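Long-range contacts in Di-haem cytochrome c peroxidase family protein (Burkholderia thailandensis E264, PDB 6NX0), which probably reduces peroxides using electrons passed between two c-type hemes, and displays an atypically stable bis-Fe(IV) state: residues R167-R172 / G187-D192; P183-G188 / F322-I327; L318-G323 / L367-L372. All coordinates share one frame; numbering follows the deposited sequence. Where two conformers were deposited one is given.

Contact 1 of 3, residues R167-R172 / G187-D192. With HEC (heme c), chain B.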
# COMPACT_ATOMS: atom_id res chain seq x y z
N ARG A 167 10.09 0.45 2.54
CA ARG A 167 10.98 0.58 3.69
C ARG A 167 10.67 1.81 4.53
O ARG A 167 11.12 1.89 5.69
CB ARG A 167 12.44 0.59 3.23
CG ARG A 167 12.89 1.85 2.52
CD ARG A 167 14.36 1.72 2.10
NE ARG A 167 14.90 2.96 1.58
CZ ARG A 167 16.17 3.13 1.22
NH1 ARG A 167 17.01 2.12 1.32
NH2 ARG A 167 16.61 4.31 0.75
N TYR A 168 9.91 2.76 4.01
CA TYR A 168 9.56 3.95 4.76
C TYR A 168 8.24 3.82 5.54
O TYR A 168 7.88 4.76 6.23
CB TYR A 168 9.47 5.16 3.82
CG TYR A 168 10.79 5.49 3.18
CD1 TYR A 168 11.77 6.19 3.87
CD2 TYR A 168 11.07 5.09 1.88
CE1 TYR A 168 12.99 6.45 3.29
CE2 TYR A 168 12.29 5.37 1.30
CZ TYR A 168 13.24 6.05 2.01
OH TYR A 168 14.47 6.33 1.48
N VAL A 169 7.54 2.70 5.43
CA VAL A 169 6.34 2.49 6.25
C VAL A 169 6.78 2.27 7.69
O VAL A 169 7.42 1.25 7.98
CB VAL A 169 5.49 1.31 5.75
CG1 VAL A 169 4.27 1.18 6.66
CG2 VAL A 169 5.09 1.49 4.27
N PRO A 170 6.46 3.16 8.62
CA PRO A 170 6.95 3.01 9.99
C PRO A 170 6.15 1.95 10.75
O PRO A 170 5.10 1.48 10.33
CB PRO A 170 6.75 4.39 10.59
CG PRO A 170 5.64 5.00 9.82
CD PRO A 170 5.68 4.40 8.44
N ARG A 171 6.72 1.55 11.89
CA ARG A 171 5.96 0.73 12.81
C ARG A 171 4.69 1.48 13.24
O ARG A 171 4.61 2.71 13.17
CB ARG A 171 6.81 0.35 14.03
CG ARG A 171 7.89 -0.72 13.76
CD ARG A 171 8.66 -1.17 15.05
NE ARG A 171 7.74 -1.26 16.19
CZ ARG A 171 7.88 -0.64 17.36
NH1 ARG A 171 8.97 0.08 17.64
NH2 ARG A 171 6.94 -0.77 18.29
N ARG A 172 3.70 0.72 13.72
CA ARG A 172 2.47 1.32 14.19
C ARG A 172 2.72 2.25 15.36
O ARG A 172 3.48 1.92 16.27
CB ARG A 172 1.46 0.25 14.62
CG ARG A 172 0.92 -0.67 13.53
CD ARG A 172 -0.11 -1.62 14.15
NE ARG A 172 0.53 -2.59 15.03
CZ ARG A 172 0.69 -3.88 14.79
NH1 ARG A 172 0.24 -4.44 13.68
NH2 ARG A 172 1.29 -4.65 15.70
N GLY A 187 1.25 4.16 10.44
CA GLY A 187 2.16 3.04 10.29
C GLY A 187 1.46 1.69 10.32
O GLY A 187 0.23 1.58 10.37
N GLY A 188 2.27 0.66 10.30
CA GLY A 188 1.84 -0.71 10.10
C GLY A 188 1.74 -1.06 8.64
O GLY A 188 1.36 -0.25 7.80
N LEU A 189 2.07 -2.32 8.34
CA LEU A 189 2.00 -2.83 6.98
C LEU A 189 0.67 -3.53 6.75
O LEU A 189 -0.05 -3.92 7.68
CB LEU A 189 3.18 -3.76 6.70
CG LEU A 189 4.51 -3.01 6.68
CD1 LEU A 189 5.65 -3.96 6.99
CD2 LEU A 189 4.74 -2.36 5.33
N PHE A 190 0.34 -3.66 5.46
CA PHE A 190 -1.00 -3.93 4.95
C PHE A 190 -1.89 -2.69 5.11
O PHE A 190 -1.60 -1.79 5.91
CB PHE A 190 -1.68 -5.14 5.62
CG PHE A 190 -0.97 -6.44 5.42
CD1 PHE A 190 -0.84 -7.00 4.15
CD2 PHE A 190 -0.45 -7.14 6.50
CE1 PHE A 190 -0.22 -8.23 3.97
CE2 PHE A 190 0.17 -8.37 6.34
CZ PHE A 190 0.27 -8.93 5.08
N SER A 191 -2.99 -2.65 4.37
CA SER A 191 -3.85 -1.47 4.36
C SER A 191 -4.62 -1.29 5.65
O SER A 191 -5.13 -0.19 5.90
CB SER A 191 -4.84 -1.53 3.20
OG SER A 191 -4.17 -1.37 1.96
N ASP A 192 -4.69 -2.34 6.48
CA ASP A 192 -5.27 -2.25 7.82
C ASP A 192 -4.21 -2.28 8.91
O ASP A 192 -4.53 -2.42 10.10
CB ASP A 192 -6.29 -3.37 8.01
CG ASP A 192 -5.69 -4.76 7.84
OD1 ASP A 192 -4.45 -4.89 7.87
OD2 ASP A 192 -6.46 -5.74 7.67
FE HEC B . 2.39 -9.24 -1.04
CHA HEC B . 0.95 -6.54 0.58
CHB HEC B . 5.34 -8.58 0.51
CHC HEC B . 3.54 -12.38 -1.83
CHD HEC B . -0.63 -10.03 -2.49
NA HEC B . 3.03 -7.78 0.22
C1A HEC B . 2.28 -6.78 0.79
C2A HEC B . 3.14 -5.97 1.62
C3A HEC B . 4.38 -6.48 1.51
C4A HEC B . 4.32 -7.67 0.71
CMA HEC B . 5.62 -6.03 2.27
CAA HEC B . 2.69 -4.76 2.46
CBA HEC B . 2.92 -3.47 1.69
CGA HEC B . 2.36 -2.26 2.38
O1A HEC B . 2.67 -1.14 1.87
O2A HEC B . 1.51 -2.41 3.31
NB HEC B . 4.08 -10.31 -0.71
C1B HEC B . 5.19 -9.84 -0.01
C2B HEC B . 6.18 -10.88 0.01
C3B HEC B . 5.65 -11.98 -0.54
C4B HEC B . 4.34 -11.62 -1.04
CMB HEC B . 7.56 -10.74 0.65
CAB HEC B . 6.30 -13.35 -0.79
CBB HEC B . 6.55 -14.05 0.57
NC HEC B . 1.61 -10.87 -1.99
C1C HEC B . 2.29 -12.05 -2.25
C2C HEC B . 1.49 -12.78 -3.21
C3C HEC B . 0.35 -12.14 -3.44
C4C HEC B . 0.39 -10.93 -2.64
CMC HEC B . 1.98 -14.05 -3.93
CAC HEC B . -0.63 -12.36 -4.61
CBC HEC B . -1.39 -13.68 -4.47
ND HEC B . 0.54 -8.40 -1.00
C1D HEC B . -0.57 -8.90 -1.71
C2D HEC B . -1.72 -8.09 -1.36
C3D HEC B . -1.25 -7.08 -0.38
C4D HEC B . 0.15 -7.32 -0.20
CMD HEC B . -3.14 -8.34 -1.82
CAD HEC B . -2.11 -6.01 0.33
CBD HEC B . -2.94 -6.75 1.36
CGD HEC B . -3.55 -5.83 2.40
O1D HEC B . -3.34 -4.60 2.31
O2D HEC B . -4.30 -6.38 3.25
O HOH W 1 1.54 -10.16 0.76

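Contact 2 of 3, residues P183-G188 / F322-I327. With HEC (heme c), chain C.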
# COMPACT_ATOMS: atom_id res chain seq x y z
N PRO A 183 -5.33 12.10 19.17
CA PRO A 183 -4.22 11.33 18.58
C PRO A 183 -4.70 10.43 17.47
O PRO A 183 -5.79 9.86 17.53
CB PRO A 183 -3.69 10.52 19.76
CG PRO A 183 -4.82 10.51 20.80
CD PRO A 183 -5.92 11.41 20.32
N ALA A 184 -3.86 10.28 16.45
CA ALA A 184 -4.25 9.49 15.29
C ALA A 184 -3.25 8.37 15.04
O ALA A 184 -2.07 8.47 15.39
CB ALA A 184 -4.34 10.38 14.05
N PRO A 185 -3.71 7.28 14.41
CA PRO A 185 -2.84 6.14 14.12
C PRO A 185 -2.04 6.34 12.84
O PRO A 185 -2.52 6.95 11.88
CB PRO A 185 -3.84 4.99 13.97
CG PRO A 185 -5.06 5.68 13.37
CD PRO A 185 -5.11 7.02 14.02
N PHE A 186 -0.81 5.84 12.87
CA PHE A 186 0.08 5.84 11.72
C PHE A 186 0.85 4.53 11.65
O PHE A 186 1.14 3.90 12.67
CB PHE A 186 1.10 7.00 11.81
CG PHE A 186 0.47 8.34 11.80
CD1 PHE A 186 0.04 8.92 12.99
CD2 PHE A 186 0.27 9.02 10.62
CE1 PHE A 186 -0.56 10.17 12.99
CE2 PHE A 186 -0.33 10.27 10.60
CZ PHE A 186 -0.76 10.84 11.81
N GLY A 187 1.25 4.16 10.44
CA GLY A 187 2.16 3.04 10.29
C GLY A 187 1.46 1.69 10.32
O GLY A 187 0.23 1.58 10.37
N GLY A 188 2.27 0.66 10.30
CA GLY A 188 1.84 -0.71 10.10
C GLY A 188 1.74 -1.06 8.64
O GLY A 188 1.36 -0.25 7.80
N PHE A 322 1.45 8.02 5.91
CA PHE A 322 1.23 6.70 6.52
C PHE A 322 0.16 6.72 7.58
O PHE A 322 0.09 5.79 8.40
CB PHE A 322 2.54 6.14 7.06
CG PHE A 322 3.63 6.09 6.02
CD1 PHE A 322 3.61 5.13 5.02
CD2 PHE A 322 4.63 7.05 5.99
CE1 PHE A 322 4.60 5.09 4.03
CE2 PHE A 322 5.61 7.02 5.00
CZ PHE A 322 5.58 6.03 4.02
N GLY A 323 -0.72 7.72 7.52
CA GLY A 323 -1.91 7.76 8.33
C GLY A 323 -3.06 7.01 7.69
O GLY A 323 -2.90 6.34 6.67
N TYR A 324 -4.22 7.13 8.31
CA TYR A 324 -5.42 6.37 7.96
C TYR A 324 -6.59 7.32 7.73
O TYR A 324 -6.78 8.29 8.47
CB TYR A 324 -5.78 5.37 9.08
CG TYR A 324 -4.79 4.23 9.14
CD1 TYR A 324 -3.55 4.37 9.76
CD2 TYR A 324 -5.09 3.01 8.53
CE1 TYR A 324 -2.63 3.33 9.76
CE2 TYR A 324 -4.19 1.98 8.53
CZ TYR A 324 -2.97 2.13 9.15
OH TYR A 324 -2.11 1.04 9.10
N ASP A 325 -7.38 7.05 6.69
CA ASP A 325 -8.62 7.77 6.51
C ASP A 325 -9.65 6.89 5.81
O ASP A 325 -9.36 5.78 5.37
CB ASP A 325 -8.38 9.07 5.74
CG ASP A 325 -9.13 10.24 6.37
OD1 ASP A 325 -10.34 10.10 6.67
OD2 ASP A 325 -8.47 11.27 6.62
N ALA A 326 -10.87 7.40 5.77
CA ALA A 326 -12.05 6.66 5.34
C ALA A 326 -12.67 7.43 4.19
O ALA A 326 -13.47 8.34 4.41
CB ALA A 326 -13.03 6.48 6.50
N ILE A 327 -12.32 7.07 2.95
CA ILE A 327 -12.88 7.77 1.79
C ILE A 327 -13.98 6.98 1.09
O ILE A 327 -14.63 7.52 0.17
CB ILE A 327 -11.78 8.18 0.78
CG1 ILE A 327 -11.14 6.98 0.06
CG2 ILE A 327 -10.69 9.00 1.48
CD1 ILE A 327 -10.26 7.38 -1.14
FE HEC C . -6.14 9.63 -2.10
CHA HEC C . -6.05 6.22 -2.48
CHB HEC C . -5.25 10.03 -5.39
CHC HEC C . -6.88 12.97 -1.91
CHD HEC C . -6.67 9.31 1.26
NA HEC C . -5.67 8.37 -3.62
C1A HEC C . -5.65 6.99 -3.53
C2A HEC C . -5.38 6.49 -4.86
C3A HEC C . -5.06 7.54 -5.63
C4A HEC C . -5.24 8.75 -4.86
CMA HEC C . -4.77 7.53 -7.12
CAA HEC C . -5.22 5.00 -5.22
CBA HEC C . -3.78 4.54 -5.04
CGA HEC C . -3.54 3.06 -5.25
O1A HEC C . -2.39 2.64 -4.93
O2A HEC C . -4.51 2.27 -5.44
NB HEC C . -6.06 11.20 -3.36
C1B HEC C . -5.60 11.15 -4.68
C2B HEC C . -5.67 12.49 -5.23
C3B HEC C . -6.19 13.30 -4.31
C4B HEC C . -6.39 12.51 -3.11
CMB HEC C . -5.18 12.86 -6.65
CAB HEC C . -6.59 14.79 -4.44
CBB HEC C . -7.66 14.97 -5.55
NC HEC C . -6.60 10.91 -0.61
C1C HEC C . -6.93 12.24 -0.76
C2C HEC C . -7.29 12.75 0.54
C3C HEC C . -7.14 11.77 1.44
C4C HEC C . -6.74 10.57 0.73
CMC HEC C . -7.65 14.24 0.75
CAC HEC C . -7.15 11.90 2.97
CBC HEC C . -8.56 12.35 3.40
ND HEC C . -6.27 8.05 -0.85
C1D HEC C . -6.52 8.16 0.53
C2D HEC C . -6.78 6.85 1.04
C3D HEC C . -6.68 5.91 -0.10
C4D HEC C . -6.31 6.72 -1.24
CMD HEC C . -7.11 6.45 2.47
CAD HEC C . -6.92 4.40 -0.07
CBD HEC C . -8.41 4.16 -0.23
CGD HEC C . -8.70 2.72 -0.59
O1D HEC C . -7.74 1.98 -0.92
O2D HEC C . -9.91 2.38 -0.71
O HOH W 2 -4.04 8.88 10.73

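Contact 3 of 3, residues L318-G323 / L367-L372. With HEC (heme c), chain C.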
# COMPACT_ATOMS: atom_id res chain seq x y z
N LEU A 318 6.91 11.27 -0.23
CA LEU A 318 6.45 9.90 -0.33
C LEU A 318 4.97 9.82 -0.68
O LEU A 318 4.47 8.72 -0.94
CB LEU A 318 6.75 9.13 0.97
CG LEU A 318 8.25 9.04 1.32
CD1 LEU A 318 8.47 8.40 2.67
CD2 LEU A 318 9.02 8.30 0.24
N PHE A 319 4.27 10.95 -0.72
CA PHE A 319 2.88 11.03 -1.15
C PHE A 319 1.96 10.24 -0.23
O PHE A 319 0.91 9.72 -0.64
CB PHE A 319 2.77 10.62 -2.62
CG PHE A 319 3.46 11.60 -3.51
CD1 PHE A 319 2.81 12.75 -3.93
CD2 PHE A 319 4.78 11.43 -3.85
CE1 PHE A 319 3.48 13.69 -4.72
CE2 PHE A 319 5.45 12.38 -4.63
CZ PHE A 319 4.79 13.49 -5.05
N THR A 320 2.34 10.20 1.04
CA THR A 320 1.54 9.69 2.12
C THR A 320 2.23 10.06 3.41
O THR A 320 3.46 10.15 3.47
CB THR A 320 1.34 8.16 2.07
OG1 THR A 320 0.61 7.81 3.25
CG2 THR A 320 2.67 7.42 2.01
N ASP A 321 1.42 10.28 4.44
CA ASP A 321 1.91 10.42 5.80
C ASP A 321 1.83 9.12 6.58
O ASP A 321 2.16 9.10 7.77
CB ASP A 321 1.16 11.55 6.52
CG ASP A 321 -0.33 11.29 6.68
OD1 ASP A 321 -0.85 10.25 6.20
OD2 ASP A 321 -1.01 12.17 7.29
N PHE A 322 1.45 8.02 5.91
CA PHE A 322 1.23 6.70 6.52
C PHE A 322 0.16 6.72 7.58
O PHE A 322 0.09 5.79 8.40
CB PHE A 322 2.54 6.14 7.06
CG PHE A 322 3.63 6.09 6.02
CD1 PHE A 322 3.61 5.13 5.02
CD2 PHE A 322 4.63 7.05 5.99
CE1 PHE A 322 4.60 5.09 4.03
CE2 PHE A 322 5.61 7.02 5.00
CZ PHE A 322 5.58 6.03 4.02
N GLY A 323 -0.72 7.72 7.52
CA GLY A 323 -1.91 7.76 8.33
C GLY A 323 -3.06 7.01 7.69
O GLY A 323 -2.90 6.34 6.67
N LEU A 367 -8.48 3.10 6.16
CA LEU A 367 -7.45 2.37 5.44
C LEU A 367 -6.20 3.24 5.38
O LEU A 367 -6.30 4.47 5.41
CB LEU A 367 -7.92 2.00 4.03
CG LEU A 367 -9.09 1.03 3.99
CD1 LEU A 367 -9.71 1.05 2.59
CD2 LEU A 367 -8.60 -0.37 4.36
N ARG A 368 -5.04 2.62 5.28
CA ARG A 368 -3.79 3.37 5.26
C ARG A 368 -3.67 4.14 3.94
O ARG A 368 -3.83 3.57 2.86
CB ARG A 368 -2.56 2.46 5.45
CG ARG A 368 -1.35 3.20 6.08
CD ARG A 368 -0.07 2.34 6.18
NE ARG A 368 0.51 2.21 4.84
CZ ARG A 368 0.92 1.09 4.27
NH1 ARG A 368 0.92 -0.07 4.92
NH2 ARG A 368 1.34 1.15 3.02
N THR A 369 -3.39 5.44 4.03
CA THR A 369 -3.23 6.24 2.82
C THR A 369 -2.04 5.73 2.03
O THR A 369 -0.92 5.74 2.55
CB THR A 369 -3.05 7.69 3.19
OG1 THR A 369 -4.23 8.11 3.90
CG2 THR A 369 -2.84 8.52 1.94
N PRO A 370 -2.23 5.27 0.79
CA PRO A 370 -1.11 4.71 0.03
C PRO A 370 -0.27 5.81 -0.59
O PRO A 370 -0.78 6.85 -1.00
CB PRO A 370 -1.81 3.90 -1.07
CG PRO A 370 -3.09 4.65 -1.30
CD PRO A 370 -3.50 5.21 0.03
N GLY A 371 1.03 5.55 -0.69
CA GLY A 371 1.87 6.42 -1.48
C GLY A 371 1.51 6.26 -2.94
O GLY A 371 1.02 5.22 -3.35
N LEU A 372 1.73 7.32 -3.72
CA LEU A 372 1.30 7.41 -5.11
C LEU A 372 2.44 7.25 -6.11
O LEU A 372 2.20 7.38 -7.32
CB LEU A 372 0.57 8.75 -5.34
CG LEU A 372 -0.67 8.95 -4.46
CD1 LEU A 372 -1.37 10.26 -4.80
CD2 LEU A 372 -1.62 7.78 -4.62
FE HEC C . -6.14 9.63 -2.10
CHA HEC C . -6.05 6.22 -2.48
CHB HEC C . -5.25 10.03 -5.39
CHC HEC C . -6.88 12.97 -1.91
CHD HEC C . -6.67 9.31 1.26
NA HEC C . -5.67 8.37 -3.62
C1A HEC C . -5.65 6.99 -3.53
C2A HEC C . -5.38 6.49 -4.86
C3A HEC C . -5.06 7.54 -5.63
C4A HEC C . -5.24 8.75 -4.86
CMA HEC C . -4.77 7.53 -7.12
CAA HEC C . -5.22 5.00 -5.22
CBA HEC C . -3.78 4.54 -5.04
CGA HEC C . -3.54 3.06 -5.25
O1A HEC C . -2.39 2.64 -4.93
O2A HEC C . -4.51 2.27 -5.44
NB HEC C . -6.06 11.20 -3.36
C1B HEC C . -5.60 11.15 -4.68
C2B HEC C . -5.67 12.49 -5.23
C3B HEC C . -6.19 13.30 -4.31
C4B HEC C . -6.39 12.51 -3.11
CMB HEC C . -5.18 12.86 -6.65
CAB HEC C . -6.59 14.79 -4.44
CBB HEC C . -7.66 14.97 -5.55
NC HEC C . -6.60 10.91 -0.61
C1C HEC C . -6.93 12.24 -0.76
C2C HEC C . -7.29 12.75 0.54
C3C HEC C . -7.14 11.77 1.44
C4C HEC C . -6.74 10.57 0.73
CMC HEC C . -7.65 14.24 0.75
CAC HEC C . -7.15 11.90 2.97
CBC HEC C . -8.56 12.35 3.40
ND HEC C . -6.27 8.05 -0.85
C1D HEC C . -6.52 8.16 0.53
C2D HEC C . -6.78 6.85 1.04
C3D HEC C . -6.68 5.91 -0.10
C4D HEC C . -6.31 6.72 -1.24
CMD HEC C . -7.11 6.45 2.47
CAD HEC C . -6.92 4.40 -0.07
CBD HEC C . -8.41 4.16 -0.23
CGD HEC C . -8.70 2.72 -0.59
O1D HEC C . -7.74 1.98 -0.92
O2D HEC C . -9.91 2.38 -0.71
O HOH W 3 -3.53 10.26 5.48

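Contact 1 of 3, residues R167-R172 / G187-D192
Pro-170 and Gly-188 make the tight centre of this contact: Gly-188 N donates to Pro-170 O at 2.9 Å, nearly straight at the hydrogen (166°). The same oxygen also has Gly-187 CA 3.3 Å away, so the carbonyl is packed against the Gly-187 to Gly-188 backbone. Both glycines have positive phi, and their bare CA atoms let the two segments run this close together. Next door, Val-169 CG1 stands anti to its backbone N (chi1 180°), which brings it to 3.4 Å from Gly-188 O. Leu-189 CD2 also meets Val-169 CB, but Leu-189 was modelled in two conformers and this touch is less certain.

The other side is looser. Arg-172 lays only its aliphatic part across, CG over Gly-188 CA at 3.6 Å; the chain bends at chi3, which turns NE aside, and NH1 hydrogen-bonds Gly-193 O. Arg-171 turns away to a salt bridge with Asp-196. Both arginines are partly exposed.

Beyond the glycines the chain meets heme c. Phe-190 N binds propionate oxygen O2A at 2.7 Å and Ser-191 N binds O1D at 2.9 Å: successive backbone N-H groups grip both propionates in the pocket of the first heme.

Contact 2 of 3, residues P183-G188 / F322-I327
Tyr-324 points its CB toward Pro-185 to Gly-187, and its ring then runs edge-on past that backbone. CG sits anti to the carbonyl carbon (chi1 -71°). From there CD1 comes to 3.5 Å from Pro-185 O, with Pro-185 CG a looser 4.1 Å from CD1. CE1 and CZ lie 3.4 and 3.5 Å from Gly-187 O, and both carbonyl oxygens lie in the ring plane. At the tip, Tyr-324 OH donates to Gly-187 O at 2.7 Å, tilted 30° from the carbonyl plane.

One backbone bond and one water bridge reinforce the grip. Gly-187 N donates to Phe-322 O at 2.9 Å. Water 2 fills in at the near end of the tyrosine, giving a proton to Pro-185 O and taking one from Tyr-324 N. The Phe-186 ring brings CD2 to 3.4 Å from Gly-323 CA.

The contact joins the two heme-bearing halves: strand 184-186, paired antiparallel with 173-175, meets strand 324-325, paired antiparallel with 367-368, whose backbone packs on Tyr-324 CD2. Asp-325 and Ile-327 go on to line the second heme's pocket. Helix 348-354 closes over both segments, with Leu-348 touching Pro-185 and Tyr-324.

Contact 3 of 3, residues L318-G323 / L367-L372
Arg-368 NE approaches the Phe-322 ring at its edge, near the ring plane, 4.3 Å from CD1. Leu-318 CD1 is also at the edge, while Thr-320 CG2 covers one face, displaced toward the rim. Arg-368 CG, anti to its backbone N (chi1 -153°), lies beside the carbonyl oxygens of Phe-322 and Gly-323. Its NH1 binds Gly-188 O and its NH2 a propionate of the first heme. The other aromatic, Phe-319, takes Leu-372 CB obliquely and packs edge-to-face with Tyr-272.

Thr-320 is the polar hub. Its OG1 lies anti to the backbone N (chi1 176°) and donates to Thr-369 O at 2.7 Å from well above the carbonyl plane; Thr-320 OG1 also accepts from Phe-322 N at 2.8 Å, closing an ST turn. An Asx turn follows directly, Asp-321 OD1 receiving Gly-323 N, and water 3 donates to that carboxylate oxygen while also bonding Thr-369 OG1. Thr-369 N then donates to Gly-323 O at 2.8 Å. Near the start of the loop, Phe-319 O is met by the CA-H of Gly-371 and accepts from ND1 of His-305, the axial ligand of the second heme iron, consistent with a second-shell role in orienting that imidazole. On the same face of this heme, Pro-370 CD lies 3.3 Å from C3D and Leu-372 CD2 lies 3.6 Å from C3A.

In the fold, the loop 318-323 leads from helix 284-293 into strand 324-325, whose antiparallel partner is 367-368. Helix 444-455 covers the opposite end, Phe-453 against Phe-319 and Leu-454 against Leu-372.

The three contacts run in a chain between the two hemes. Contact 1 is partly buried, with arginines at its outer side, while contacts 2 and 3 are buried. Contacts 1 and 2 share Gly-187 and Gly-188; contacts 2 and 3 share Phe-322 and Gly-323 and reach the same two-stranded sheet. Chemistry changes along the way: contact 1 is mostly backbone against glycine, contact 2 adds a tyrosine hydroxyl and a water, and contact 3 relies on an ST turn, an Asx turn and apolar packing on the second heme. Phe-322 packs back onto Val-169 and Pro-170, and Ser-191 O pairs with Arg-368 N, tying contact 1 to contact 3.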